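PDB 6DX2: RNA-dependent RNA polymerase from Dera Ghazi Khan orthonairovirus, which probably copies the viral RNA genome in its full-length form, and is represented here by its OTU cysteine protease domain, a deubiquitinase. Local coordinates for residues 9-14 with 128-133; 21-26 with 117-122; 35-40 with 53-58; 49-54 with 59-64; 67-72 with 87-92. One frame throughout, in Å; residues are numbered along the deposited sequence.

Contact 1: 9-14 with 128-133; sequences INWQPN and VTATKY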
# COMPACT_ATOMS: atom_id res chain seq x y z
N ILE A 9 3.99 17.14 -4.39
CA ILE A 9 5.00 16.66 -3.45
C ILE A 9 6.23 16.25 -4.23
O ILE A 9 6.14 15.77 -5.37
CB ILE A 9 4.46 15.48 -2.62
CG1 ILE A 9 3.54 15.99 -1.52
CG2 ILE A 9 5.60 14.62 -1.97
CD1 ILE A 9 2.81 14.85 -0.80
N ASN A 10 7.39 16.42 -3.59
CA ASN A 10 8.69 16.00 -4.12
C ASN A 10 9.04 14.58 -3.64
O ASN A 10 9.27 14.34 -2.45
CB ASN A 10 9.74 17.02 -3.71
CG ASN A 10 9.52 18.37 -4.40
OD1 ASN A 10 8.79 18.47 -5.40
ND2 ASN A 10 10.15 19.42 -3.86
N TRP A 11 9.10 13.65 -4.58
CA TRP A 11 9.32 12.24 -4.28
C TRP A 11 10.75 11.89 -4.67
O TRP A 11 11.21 12.29 -5.74
CB TRP A 11 8.34 11.36 -5.06
CG TRP A 11 6.93 11.53 -4.59
CD1 TRP A 11 5.93 12.30 -5.13
CD2 TRP A 11 6.37 10.91 -3.44
NE1 TRP A 11 4.78 12.15 -4.40
CE2 TRP A 11 5.02 11.29 -3.36
CE3 TRP A 11 6.89 10.02 -2.51
CZ2 TRP A 11 4.18 10.86 -2.34
CZ3 TRP A 11 6.04 9.55 -1.48
CH2 TRP A 11 4.69 9.99 -1.41
N GLN A 12 11.45 11.16 -3.81
CA GLN A 12 12.84 10.87 -4.14
C GLN A 12 12.94 9.38 -4.47
O GLN A 12 12.58 8.56 -3.62
CB GLN A 12 13.75 11.23 -2.96
CG GLN A 12 15.24 11.05 -3.23
CD GLN A 12 15.66 11.40 -4.67
OE1 GLN A 12 15.40 12.51 -5.16
NE2 GLN A 12 16.31 10.46 -5.35
N PRO A 13 13.33 8.98 -5.67
CA PRO A 13 13.30 7.56 -6.00
C PRO A 13 14.61 6.93 -5.57
O PRO A 13 15.65 7.58 -5.55
CB PRO A 13 13.20 7.55 -7.54
CG PRO A 13 13.73 8.85 -7.97
CD PRO A 13 13.44 9.84 -6.86
N ASN A 14 14.53 5.67 -5.17
CA ASN A 14 15.75 4.88 -5.16
C ASN A 14 15.84 4.11 -6.47
O ASN A 14 14.95 4.17 -7.33
CB ASN A 14 15.80 4.00 -3.89
CG ASN A 14 14.72 2.94 -3.85
OD1 ASN A 14 14.22 2.49 -4.87
ND2 ASN A 14 14.37 2.52 -2.65
N VAL A 128 4.90 10.46 9.23
CA VAL A 128 6.25 10.19 9.72
C VAL A 128 7.15 9.71 8.59
O VAL A 128 8.32 10.09 8.52
CB VAL A 128 6.24 9.18 10.89
CG1 VAL A 128 7.60 9.15 11.56
CG2 VAL A 128 5.22 9.61 11.91
N THR A 129 6.62 8.87 7.71
CA THR A 129 7.32 8.45 6.51
C THR A 129 6.28 8.33 5.41
O THR A 129 5.13 7.95 5.68
CB THR A 129 8.05 7.09 6.68
OG1 THR A 129 7.10 6.03 6.68
CG2 THR A 129 8.84 6.99 7.99
N ALA A 130 6.65 8.62 4.15
CA ALA A 130 5.77 8.28 3.03
C ALA A 130 6.57 7.52 1.99
O ALA A 130 7.69 7.94 1.64
CB ALA A 130 5.12 9.47 2.38
N THR A 131 6.00 6.43 1.49
CA THR A 131 6.69 5.57 0.53
C THR A 131 5.74 5.30 -0.61
O THR A 131 4.61 4.92 -0.39
CB THR A 131 7.12 4.27 1.19
OG1 THR A 131 7.88 4.57 2.36
CG2 THR A 131 8.00 3.48 0.28
N LYS A 132 6.19 5.54 -1.84
CA LYS A 132 5.31 5.44 -2.98
C LYS A 132 5.83 4.35 -3.90
O LYS A 132 7.02 4.34 -4.26
CB LYS A 132 5.23 6.77 -3.69
CG LYS A 132 4.45 6.75 -5.02
CD LYS A 132 4.16 8.19 -5.53
CE LYS A 132 5.39 8.67 -6.34
NZ LYS A 132 5.35 8.18 -7.79
N TYR A 133 4.95 3.44 -4.27
CA TYR A 133 5.28 2.31 -5.13
C TYR A 133 4.57 2.56 -6.45
O TYR A 133 3.34 2.56 -6.49
CB TYR A 133 4.81 0.99 -4.51
CG TYR A 133 5.54 0.67 -3.25
CD1 TYR A 133 6.71 -0.05 -3.29
CD2 TYR A 133 5.07 1.12 -2.01
CE1 TYR A 133 7.41 -0.35 -2.13
CE2 TYR A 133 5.81 0.83 -0.83
CZ TYR A 133 6.96 0.12 -0.94
OH TYR A 133 7.71 -0.19 0.16
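Trp11 lays its indole across the aliphatic part of Lys132, and this pairing is the tight half of the contact. Lys132 CB lies over the six-membered part of the ring, 3.6 Å from Trp11 CZ3. Farther out, bends at chi3 and chi4 fold the lysine chain back over the five-membered part, where CE sits 3.7 Å from the centroid of that ring, only 9° off its normal, as a CH-pi contact. The ammonium group itself is a marginal partner: Lys132 NZ is 5.0 Å from the same centroid, and it is hydrogen-bonded to the carbonyls of Gly134 and Gly136. On the opposite face, Ile9 CG2 stands 3.5 Å above the indole plane near its rim. At the outer corner of the six-membered ring Ala130 CB approaches Trp11 CH2 obliquely at 3.8 Å. The loose side is strand 12-13, where Gln12 and Pro13 are exposed and do not meet residues 128-133. The reason lies in the sheet order: strand 18-21 runs between the two segments, bonded to Gln12 through Asn20 and to Ala130 through Ser21, while strand 116-121 flanks 127-133 on its other side.

Contact 2: 21-26 with 117-122; sequences SEQRFN and ILWEAD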
# COMPACT_ATOMS: atom_id res chain seq x y z
N SER A 21 9.29 10.25 0.61
CA SER A 21 9.07 11.67 0.79
C SER A 21 9.20 12.00 2.26
O SER A 21 8.70 11.27 3.12
CB SER A 21 7.71 12.11 0.26
OG SER A 21 7.66 13.53 0.28
N GLU A 22 9.91 13.10 2.51
CA GLU A 22 10.17 13.64 3.83
C GLU A 22 9.16 14.69 4.25
O GLU A 22 9.15 15.06 5.43
CB GLU A 22 11.57 14.26 3.88
CG GLU A 22 12.71 13.32 3.48
CD GLU A 22 14.02 13.72 4.12
OE1 GLU A 22 14.04 13.89 5.36
OE2 GLU A 22 15.03 13.87 3.39
N GLN A 23 8.38 15.22 3.32
CA GLN A 23 7.25 16.09 3.61
C GLN A 23 6.53 15.65 4.88
O GLN A 23 6.29 14.46 5.10
CB GLN A 23 6.31 16.09 2.40
CG GLN A 23 5.06 15.22 2.50
CD GLN A 23 5.35 13.74 2.76
OE1 GLN A 23 6.45 13.28 2.56
NE2 GLN A 23 4.37 13.04 3.31
N ARG A 24 6.26 16.59 5.78
CA ARG A 24 5.53 16.22 6.98
C ARG A 24 4.37 17.19 7.17
O ARG A 24 4.59 18.40 7.29
CB ARG A 24 6.45 16.20 8.21
CG ARG A 24 7.69 15.32 8.06
CD ARG A 24 7.38 13.84 7.85
NE ARG A 24 8.58 13.07 7.52
CZ ARG A 24 8.71 12.24 6.48
NH1 ARG A 24 7.69 12.04 5.65
NH2 ARG A 24 9.86 11.60 6.28
N PHE A 25 3.16 16.65 7.17
CA PHE A 25 1.92 17.41 7.26
C PHE A 25 0.90 16.51 7.93
O PHE A 25 1.13 15.30 8.10
CB PHE A 25 1.42 17.84 5.87
CG PHE A 25 1.14 16.67 4.96
CD1 PHE A 25 2.19 16.00 4.32
CD2 PHE A 25 -0.13 16.19 4.76
CE1 PHE A 25 1.93 14.94 3.50
CE2 PHE A 25 -0.37 15.11 3.96
CZ PHE A 25 0.63 14.49 3.33
N ASN A 26 -0.27 17.05 8.19
CA ASN A 26 -1.35 16.24 8.75
C ASN A 26 -2.23 15.66 7.65
O ASN A 26 -2.84 16.40 6.87
CB ASN A 26 -2.19 17.03 9.75
CG ASN A 26 -3.04 16.11 10.55
OD1 ASN A 26 -4.11 15.74 10.11
ND2 ASN A 26 -2.51 15.63 11.70
N ILE A 117 0.61 4.29 -2.12
CA ILE A 117 1.43 5.09 -1.22
C ILE A 117 1.12 4.67 0.20
O ILE A 117 -0.05 4.63 0.60
CB ILE A 117 1.18 6.59 -1.41
CG1 ILE A 117 1.51 6.95 -2.84
CG2 ILE A 117 1.97 7.43 -0.36
CD1 ILE A 117 1.13 8.44 -3.19
N LEU A 118 2.17 4.36 0.97
CA LEU A 118 2.01 4.03 2.37
C LEU A 118 2.38 5.26 3.15
O LEU A 118 3.55 5.67 3.16
CB LEU A 118 2.87 2.84 2.79
CG LEU A 118 2.74 1.56 1.95
CD1 LEU A 118 3.55 0.34 2.56
CD2 LEU A 118 1.27 1.22 1.71
N TRP A 119 1.39 5.88 3.81
CA TRP A 119 1.64 7.06 4.62
C TRP A 119 1.73 6.57 6.05
O TRP A 119 0.72 6.23 6.68
CB TRP A 119 0.48 8.05 4.50
CG TRP A 119 0.22 8.57 3.09
CD1 TRP A 119 -0.66 8.04 2.17
CD2 TRP A 119 0.84 9.70 2.46
NE1 TRP A 119 -0.67 8.81 1.03
CE2 TRP A 119 0.25 9.83 1.18
CE3 TRP A 119 1.81 10.62 2.87
CZ2 TRP A 119 0.64 10.78 0.26
CZ3 TRP A 119 2.19 11.63 1.93
CH2 TRP A 119 1.61 11.69 0.67
N GLU A 120 2.94 6.52 6.59
CA GLU A 120 3.11 6.17 7.99
C GLU A 120 2.87 7.40 8.83
O GLU A 120 3.56 8.42 8.68
CB GLU A 120 4.49 5.56 8.25
CG GLU A 120 4.49 4.07 7.85
CD GLU A 120 5.87 3.46 7.68
OE1 GLU A 120 6.20 3.05 6.54
OE2 GLU A 120 6.62 3.39 8.68
N ALA A 121 1.92 7.26 9.78
CA ALA A 121 1.39 8.35 10.58
C ALA A 121 1.60 8.05 12.05
O ALA A 121 1.54 6.88 12.47
CB ALA A 121 -0.13 8.54 10.32
N ASP A 122 1.80 9.11 12.84
CA ASP A 122 1.70 8.93 14.28
C ASP A 122 0.23 8.99 14.74
O ASP A 122 -0.70 9.13 13.94
CB ASP A 122 2.56 9.97 15.02
CG ASP A 122 2.10 11.42 14.76
OD1 ASP A 122 2.92 12.34 14.97
OD2 ASP A 122 0.94 11.65 14.35
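In the mixed beta-sheet of the OTU domain, strand 116-121 sends out Trp119, and Phe25 of the loop after strand 18-21 closes against its six-membered ring in an offset edge-to-face pair. The two planes stand 81° apart, with centroids separated by 5.5 Å. Within this pair the closest atoms are Phe25 CZ and Trp119 CZ3, 3.5 Å apart. The phenyl gets there because Phe25 CG is placed between the backbone N and the carbonyl carbon (chi1 60°), which turns the ring back toward the strand. Trp119 is held from other directions as well: Ile117 CG2, from its own strand, lies 3.2 Å above one indole face near the rim, and Trp119 NE1 donates to Asn143 OD1. Within the loop, Arg24 NH1 bonds back to Ser21 O at 2.8 Å. Around this pair, Phe31 of strand 31-33 meets the indole, Tyr30 stands about perpendicular to Phe25, and Ala130 of strand 127-133 packs on Trp119 from the adjacent strand.

Contact 3: 35-40 with 53-58; sequences KVPGDG and ESLSEW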
# COMPACT_ATOMS: atom_id res chain seq x y z
N LYS A 35 -12.96 3.91 7.55
CA LYS A 35 -12.80 2.85 8.53
C LYS A 35 -12.93 1.47 7.88
O LYS A 35 -13.90 1.23 7.14
CB LYS A 35 -13.88 3.01 9.59
CG LYS A 35 -15.30 2.92 8.98
CD LYS A 35 -16.38 3.58 9.83
CE LYS A 35 -17.01 4.78 9.13
NZ LYS A 35 -17.67 5.73 10.09
N VAL A 36 -11.97 0.57 8.11
CA VAL A 36 -12.15 -0.83 7.73
C VAL A 36 -11.93 -1.69 8.98
O VAL A 36 -11.27 -1.26 9.94
CB VAL A 36 -11.20 -1.29 6.60
CG1 VAL A 36 -11.39 -0.47 5.35
CG2 VAL A 36 -9.76 -1.29 7.09
N PRO A 37 -12.45 -2.90 8.98
CA PRO A 37 -12.34 -3.74 10.19
C PRO A 37 -10.88 -4.00 10.54
O PRO A 37 -10.05 -4.26 9.67
CB PRO A 37 -13.06 -5.04 9.80
CG PRO A 37 -14.05 -4.61 8.78
CD PRO A 37 -13.30 -3.54 7.96
N GLY A 38 -10.57 -3.94 11.83
CA GLY A 38 -9.18 -3.94 12.25
C GLY A 38 -8.49 -5.28 12.43
O GLY A 38 -7.57 -5.40 13.24
N ASP A 39 -8.86 -6.28 11.68
CA ASP A 39 -8.14 -7.54 11.79
C ASP A 39 -6.94 -7.54 10.83
O ASP A 39 -6.67 -6.56 10.12
CB ASP A 39 -9.02 -8.74 11.50
CG ASP A 39 -9.64 -8.70 10.08
OD1 ASP A 39 -8.90 -8.49 9.10
OD2 ASP A 39 -10.87 -8.95 9.94
N GLY A 40 -6.27 -8.68 10.79
CA GLY A 40 -5.02 -8.82 10.03
C GLY A 40 -5.17 -8.75 8.52
O GLY A 40 -4.16 -8.59 7.82
N GLU A 53 -14.90 0.13 -3.82
CA GLU A 53 -15.85 0.71 -2.86
C GLU A 53 -16.59 -0.38 -2.11
O GLU A 53 -17.76 -0.25 -1.74
CB GLU A 53 -16.84 1.68 -3.54
CG GLU A 53 -16.16 2.89 -4.20
CD GLU A 53 -15.71 3.99 -3.21
OE1 GLU A 53 -14.77 4.73 -3.56
OE2 GLU A 53 -16.29 4.16 -2.10
N SER A 54 -15.88 -1.48 -1.87
CA SER A 54 -16.44 -2.62 -1.18
C SER A 54 -15.26 -3.40 -0.63
O SER A 54 -14.15 -3.32 -1.16
CB SER A 54 -17.26 -3.48 -2.14
OG SER A 54 -17.44 -4.78 -1.62
N LEU A 55 -15.52 -4.17 0.44
CA LEU A 55 -14.48 -5.00 1.03
C LEU A 55 -14.45 -6.40 0.45
O LEU A 55 -13.52 -7.17 0.73
CB LEU A 55 -14.69 -5.10 2.55
CG LEU A 55 -14.72 -3.80 3.33
CD1 LEU A 55 -14.68 -4.04 4.80
CD2 LEU A 55 -13.54 -2.89 2.91
N SER A 56 -15.44 -6.74 -0.37
CA SER A 56 -15.66 -8.14 -0.69
C SER A 56 -14.62 -8.72 -1.63
O SER A 56 -14.58 -9.95 -1.78
CB SER A 56 -17.04 -8.33 -1.31
OG SER A 56 -17.11 -7.71 -2.58
N GLU A 57 -13.79 -7.88 -2.27
CA GLU A 57 -12.78 -8.30 -3.23
C GLU A 57 -11.41 -8.52 -2.59
O GLU A 57 -10.43 -8.77 -3.30
CB GLU A 57 -12.68 -7.27 -4.35
CG GLU A 57 -13.91 -7.27 -5.23
CD GLU A 57 -15.04 -6.38 -4.72
OE1 GLU A 57 -14.88 -5.73 -3.66
OE2 GLU A 57 -16.10 -6.34 -5.38
N TRP A 58 -11.34 -8.52 -1.26
CA TRP A 58 -10.03 -8.52 -0.60
C TRP A 58 -9.27 -9.82 -0.85
O TRP A 58 -8.04 -9.79 -1.02
CB TRP A 58 -10.23 -8.28 0.90
CG TRP A 58 -10.80 -9.41 1.68
CD1 TRP A 58 -12.13 -9.66 1.91
CD2 TRP A 58 -10.08 -10.42 2.39
NE1 TRP A 58 -12.27 -10.78 2.68
CE2 TRP A 58 -11.02 -11.25 3.00
CE3 TRP A 58 -8.71 -10.68 2.56
CZ2 TRP A 58 -10.67 -12.38 3.77
CZ3 TRP A 58 -8.35 -11.80 3.32
CH2 TRP A 58 -9.34 -12.63 3.93
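Pro37 CD and Leu55 CD1 stand 3.5 Å apart, closer than carbon atoms usually pack, in a contact that buries little surface. The CD corner of Pro37 and one leucine methyl point at each other, with Pro37 CG farther off, 4.1 Å from Leu55 CD1. The other branch of the fork, Leu55 CD2, faces Val36 CG1 at 4.1 Å, so that one leucine addresses two consecutive residues with its two methyls. Its CG lies anti to the carbonyl carbon (chi1 -57°), and this sets the fork toward the 35-40 loop. Two turns shape the backbone behind it. Ser54 OG accepts an almost straight bond (172°) from Ser56 N at 3.1 Å, which makes an ST turn, and a type I turn follows from Leu55 to Trp58, where helix 58-71 begins. Opposite, Asp39 holds the start of helix 42-52 through Asn41 N and Tyr45 OH; Asp39 and Gly40 open the Asp-Gly-Asn-Cys signature of OTU proteases. Since the meeting surfaces are wholly aliphatic, the two loops are joined by shape and hydrophobicity, and the polar groups are spent within each loop or on other elements, such as Val36 N on Glu152, rather than across the contact.

Contact 4: 49-54 with 59-64; sequences FLLFES and RSIKNT
Ile61 spans the gap from helix 58-71 to the end of helix 42-52, where it meets Leu51 and Phe52. Its CB is still remote, 5.7 Å from Leu51 CD1. One branch, CG2, turns off without reaching the other helix, its distance to Leu51 CD1 being 5.7 Å. The longer branch does the work: CG1, anti to the carbonyl carbon (chi1 -73°), extends toward helix 42-52 and already lies 4.5 Å from Leu51 CD1, with Phe52 CE2 hardly farther off. At the tip, Ile61 CD1 meets the phenyl at its edge, near the ring plane, 4.4 Å from Phe52 CE2. The same methyl is 4.5 Å from Leu51 CD1, so it sits before two successive side chains of the facing helix. These are light van der Waals contacts, and the backbones stay well apart. The pair joins consecutive helices linked by the short 53-57 connection; helix 102-112 completes the packing, with Leu112 against Leu51 and Leu108 against Ile61, while Leu142 of strand 142-147 also touches Leu51.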
# COMPACT_ATOMS: atom_id res chain seq x y z
N PHE A 49 -11.32 -1.64 -0.71
CA PHE A 49 -12.21 -0.49 -0.59
C PHE A 49 -11.89 0.56 -1.65
O PHE A 49 -12.82 1.13 -2.25
CB PHE A 49 -12.10 0.17 0.79
CG PHE A 49 -13.10 1.31 0.96
CD1 PHE A 49 -14.44 1.05 1.14
CD2 PHE A 49 -12.69 2.63 0.79
CE1 PHE A 49 -15.39 2.09 1.27
CE2 PHE A 49 -13.62 3.67 0.90
CZ PHE A 49 -14.97 3.38 1.14
N LEU A 50 -10.60 0.83 -1.86
CA LEU A 50 -10.21 1.87 -2.80
C LEU A 50 -10.43 1.47 -4.24
O LEU A 50 -10.70 2.35 -5.08
CB LEU A 50 -8.77 2.26 -2.56
CG LEU A 50 -8.58 3.00 -1.23
CD1 LEU A 50 -7.12 3.19 -0.97
CD2 LEU A 50 -9.29 4.40 -1.22
N LEU A 51 -10.33 0.18 -4.57
CA LEU A 51 -10.54 -0.23 -5.96
C LEU A 51 -12.02 -0.45 -6.29
O LEU A 51 -12.45 -0.12 -7.40
CB LEU A 51 -9.78 -1.50 -6.28
CG LEU A 51 -8.29 -1.39 -6.12
CD1 LEU A 51 -7.67 -2.78 -6.29
CD2 LEU A 51 -7.68 -0.41 -7.21
N PHE A 52 -12.82 -0.95 -5.34
CA PHE A 52 -14.17 -1.40 -5.61
C PHE A 52 -15.26 -0.72 -4.79
O PHE A 52 -16.43 -1.01 -5.01
CB PHE A 52 -14.30 -2.93 -5.36
CG PHE A 52 -13.35 -3.75 -6.21
CD1 PHE A 52 -13.67 -4.05 -7.52
CD2 PHE A 52 -12.14 -4.20 -5.72
CE1 PHE A 52 -12.77 -4.78 -8.32
CE2 PHE A 52 -11.25 -4.96 -6.52
CZ PHE A 52 -11.56 -5.22 -7.79
N GLU A 53 -14.90 0.13 -3.82
CA GLU A 53 -15.85 0.71 -2.86
C GLU A 53 -16.59 -0.38 -2.11
O GLU A 53 -17.76 -0.25 -1.74
CB GLU A 53 -16.84 1.68 -3.54
CG GLU A 53 -16.16 2.89 -4.20
CD GLU A 53 -15.71 3.99 -3.21
OE1 GLU A 53 -14.77 4.73 -3.56
OE2 GLU A 53 -16.29 4.16 -2.10
N SER A 54 -15.88 -1.48 -1.87
CA SER A 54 -16.44 -2.62 -1.18
C SER A 54 -15.26 -3.40 -0.63
O SER A 54 -14.15 -3.32 -1.16
CB SER A 54 -17.26 -3.48 -2.14
OG SER A 54 -17.44 -4.78 -1.62
N ARG A 59 -9.97 -10.96 -0.91
CA ARG A 59 -9.26 -12.20 -1.21
C ARG A 59 -8.79 -12.26 -2.67
O ARG A 59 -7.73 -12.81 -2.95
CB ARG A 59 -10.15 -13.43 -0.93
CG ARG A 59 -10.78 -13.48 0.48
CD ARG A 59 -11.40 -14.88 0.81
NE ARG A 59 -10.33 -15.72 1.32
CZ ARG A 59 -10.17 -16.06 2.60
NH1 ARG A 59 -11.05 -15.69 3.53
NH2 ARG A 59 -9.13 -16.82 2.95
N SER A 60 -9.57 -11.72 -3.60
CA SER A 60 -9.12 -11.79 -4.99
C SER A 60 -7.92 -10.89 -5.23
O SER A 60 -7.11 -11.17 -6.13
CB SER A 60 -10.27 -11.45 -5.93
OG SER A 60 -10.65 -10.12 -5.72
N ILE A 61 -7.77 -9.84 -4.44
CA ILE A 61 -6.56 -9.03 -4.54
C ILE A 61 -5.34 -9.85 -4.15
O ILE A 61 -4.29 -9.77 -4.80
CB ILE A 61 -6.70 -7.78 -3.66
CG1 ILE A 61 -7.68 -6.83 -4.34
CG2 ILE A 61 -5.36 -7.15 -3.43
CD1 ILE A 61 -8.40 -6.04 -3.35
N LYS A 62 -5.46 -10.65 -3.08
CA LYS A 62 -4.40 -11.59 -2.73
C LYS A 62 -4.08 -12.52 -3.88
O LYS A 62 -2.92 -12.89 -4.06
CB LYS A 62 -4.81 -12.45 -1.51
CG LYS A 62 -4.75 -11.63 -0.20
CD LYS A 62 -5.04 -12.57 0.96
CE LYS A 62 -4.19 -12.20 2.12
NZ LYS A 62 -4.30 -13.17 3.21
N ASN A 63 -5.11 -13.00 -4.60
CA ASN A 63 -4.84 -13.94 -5.69
C ASN A 63 -4.07 -13.26 -6.81
O ASN A 63 -3.20 -13.89 -7.43
CB ASN A 63 -6.15 -14.54 -6.21
CG ASN A 63 -6.78 -15.49 -5.20
OD1 ASN A 63 -6.08 -16.06 -4.38
ND2 ASN A 63 -8.10 -15.66 -5.27
N THR A 64 -4.37 -11.98 -7.05
CA THR A 64 -3.64 -11.20 -8.04
C THR A 64 -2.18 -11.05 -7.63
O THR A 64 -1.28 -11.26 -8.44
CB THR A 64 -4.33 -9.85 -8.21
OG1 THR A 64 -5.61 -10.07 -8.81
CG2 THR A 64 -3.49 -8.99 -9.12

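Contact 5: 67-72 with 87-92; sequences SFAAAN and SDYRAD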
# COMPACT_ATOMS: atom_id res chain seq x y z
N SER A 67 -0.40 -14.31 -8.21
CA SER A 67 -0.09 -14.59 -9.60
C SER A 67 1.14 -13.82 -10.03
O SER A 67 2.01 -14.37 -10.75
CB SER A 67 -1.28 -14.26 -10.52
OG SER A 67 -1.28 -12.88 -10.92
N PHE A 68 1.25 -12.56 -9.58
CA PHE A 68 2.44 -11.79 -9.91
C PHE A 68 3.68 -12.44 -9.30
O PHE A 68 4.71 -12.53 -9.96
CB PHE A 68 2.29 -10.34 -9.45
CG PHE A 68 3.36 -9.45 -9.99
CD1 PHE A 68 3.21 -8.82 -11.23
CD2 PHE A 68 4.56 -9.30 -9.30
CE1 PHE A 68 4.22 -8.02 -11.74
CE2 PHE A 68 5.57 -8.51 -9.81
CZ PHE A 68 5.39 -7.84 -11.02
N ALA A 69 3.60 -12.86 -8.03
CA ALA A 69 4.75 -13.47 -7.35
C ALA A 69 5.19 -14.76 -8.04
O ALA A 69 6.38 -15.05 -8.11
CB ALA A 69 4.39 -13.73 -5.87
N ALA A 70 4.23 -15.53 -8.57
CA ALA A 70 4.55 -16.77 -9.26
C ALA A 70 5.24 -16.52 -10.61
O ALA A 70 6.19 -17.25 -10.98
CB ALA A 70 3.26 -17.58 -9.44
N ALA A 71 4.77 -15.52 -11.35
CA ALA A 71 5.28 -15.29 -12.69
C ALA A 71 6.49 -14.36 -12.72
O ALA A 71 7.28 -14.42 -13.67
CB ALA A 71 4.20 -14.69 -13.58
N ASN A 72 6.65 -13.51 -11.72
CA ASN A 72 7.58 -12.40 -11.76
C ASN A 72 8.31 -12.26 -10.43
O ASN A 72 8.46 -11.16 -9.89
CB ASN A 72 6.86 -11.08 -12.05
CG ASN A 72 6.52 -10.97 -13.47
OD1 ASN A 72 7.30 -11.40 -14.30
ND2 ASN A 72 5.34 -10.43 -13.79
N SER A 87 7.14 -19.75 -3.82
CA SER A 87 6.20 -20.72 -3.27
C SER A 87 5.99 -20.51 -1.78
O SER A 87 4.84 -20.52 -1.30
CB SER A 87 6.71 -22.15 -3.55
OG SER A 87 5.72 -23.04 -3.11
N ASP A 88 7.08 -20.33 -1.03
CA ASP A 88 6.97 -19.98 0.39
C ASP A 88 6.19 -18.68 0.60
O ASP A 88 5.34 -18.60 1.49
CB ASP A 88 8.36 -19.85 1.02
CG ASP A 88 9.13 -21.17 1.03
OD1 ASP A 88 8.51 -22.24 0.84
OD2 ASP A 88 10.37 -21.11 1.20
N TYR A 89 6.49 -17.65 -0.21
CA TYR A 89 5.80 -16.38 -0.05
C TYR A 89 4.30 -16.56 -0.26
O TYR A 89 3.48 -16.10 0.56
CB TYR A 89 6.34 -15.33 -1.02
CG TYR A 89 5.48 -14.05 -1.03
CD1 TYR A 89 5.40 -13.22 0.09
CD2 TYR A 89 4.71 -13.72 -2.13
CE1 TYR A 89 4.60 -12.14 0.11
CE2 TYR A 89 3.91 -12.60 -2.11
CZ TYR A 89 3.86 -11.81 -0.99
OH TYR A 89 3.07 -10.69 -0.97
N ARG A 90 3.92 -17.24 -1.35
CA ARG A 90 2.50 -17.30 -1.66
C ARG A 90 1.74 -18.08 -0.60
O ARG A 90 0.63 -17.69 -0.23
CB ARG A 90 2.26 -17.91 -3.04
CG ARG A 90 2.72 -16.96 -4.14
CD ARG A 90 2.57 -17.69 -5.49
NE ARG A 90 3.80 -18.36 -5.90
CZ ARG A 90 3.89 -19.66 -6.18
NH1 ARG A 90 2.81 -20.43 -6.06
NH2 ARG A 90 5.05 -20.18 -6.56
N ALA A 91 2.34 -19.13 -0.06
CA ALA A 91 1.65 -19.94 0.95
C ALA A 91 1.41 -19.14 2.23
O ALA A 91 0.36 -19.28 2.87
CB ALA A 91 2.46 -21.20 1.25
N ASP A 92 2.37 -18.31 2.61
CA ASP A 92 2.19 -17.47 3.79
C ASP A 92 1.18 -16.35 3.54
O ASP A 92 0.25 -16.14 4.31
CB ASP A 92 3.53 -16.87 4.20
CG ASP A 92 3.56 -16.46 5.66
OD1 ASP A 92 2.85 -17.11 6.46
OD2 ASP A 92 4.29 -15.50 6.01
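Arg90 and Tyr89, neighbours on helix 86-93, take up different orientations against two successive alanines of helix 58-71. The arginine presents a flat face: Ala70 CB lies 3.6 Å above the guanidinium plane, displaced toward its rim, and the nearest atom of the group is Arg90 NE at 3.7 Å. From the opposite side, Ser87 CA of the arginine's own helix stands 3.5 Å from that plane, so the flat group is sandwiched between a methyl and a helix backbone. A bend at chi3 (-93°) turns the guanidinium so that it lies flat over Ala70, and Arg90 NH2 bonds Ser86 OG, which helps to hold it there. Before this bend, Arg90 CG passes 4.0 Å from Ala69 CB. Tyr89, in contrast, offers an edge. Its CG is anti to the backbone N (chi1 171°), which swings the ring toward helix 58-71 and brings CD2 to 3.8 Å from Ala69 CB, near the ring plane. The phenol oxygen is engaged beyond the pair, with Glu104 of helix 102-112, while Ile107 and Ile65 touch the same side chain. One alanine thus receives an aromatic edge and an aliphatic stem, the next a guanidinium face. The axes of helix segments 67-71 and 87-92 approach to 9.6 Å at 170°, a nearly antiparallel helix pair belonging to the helical part of the OTU fold.

In the fold
The five contacts divide between sheet and helices, and all are partly buried: Ala130, Lys132, Trp119, Val36, Ile61, Ala69 and Tyr89 lie inside, Pro37, Phe52 and Ala70 at the surface. Contacts 1 and 2 touch through strands 127-133 and 116-121 at a classic beta bulge; in both a tryptophan offers its face, to a lysine chain in contact 1 and to a phenyl edge in contact 2. Purely apolar contacts 3 and 4 share Glu53 and Ser54, contact 3 packing the loop before helix 42-52 on the turn, contact 4 joining the helices on either side of it. Helix 58-71 also serves contact 5, the farthest from the chain's centre, where a charged arginine lies flat on alanine.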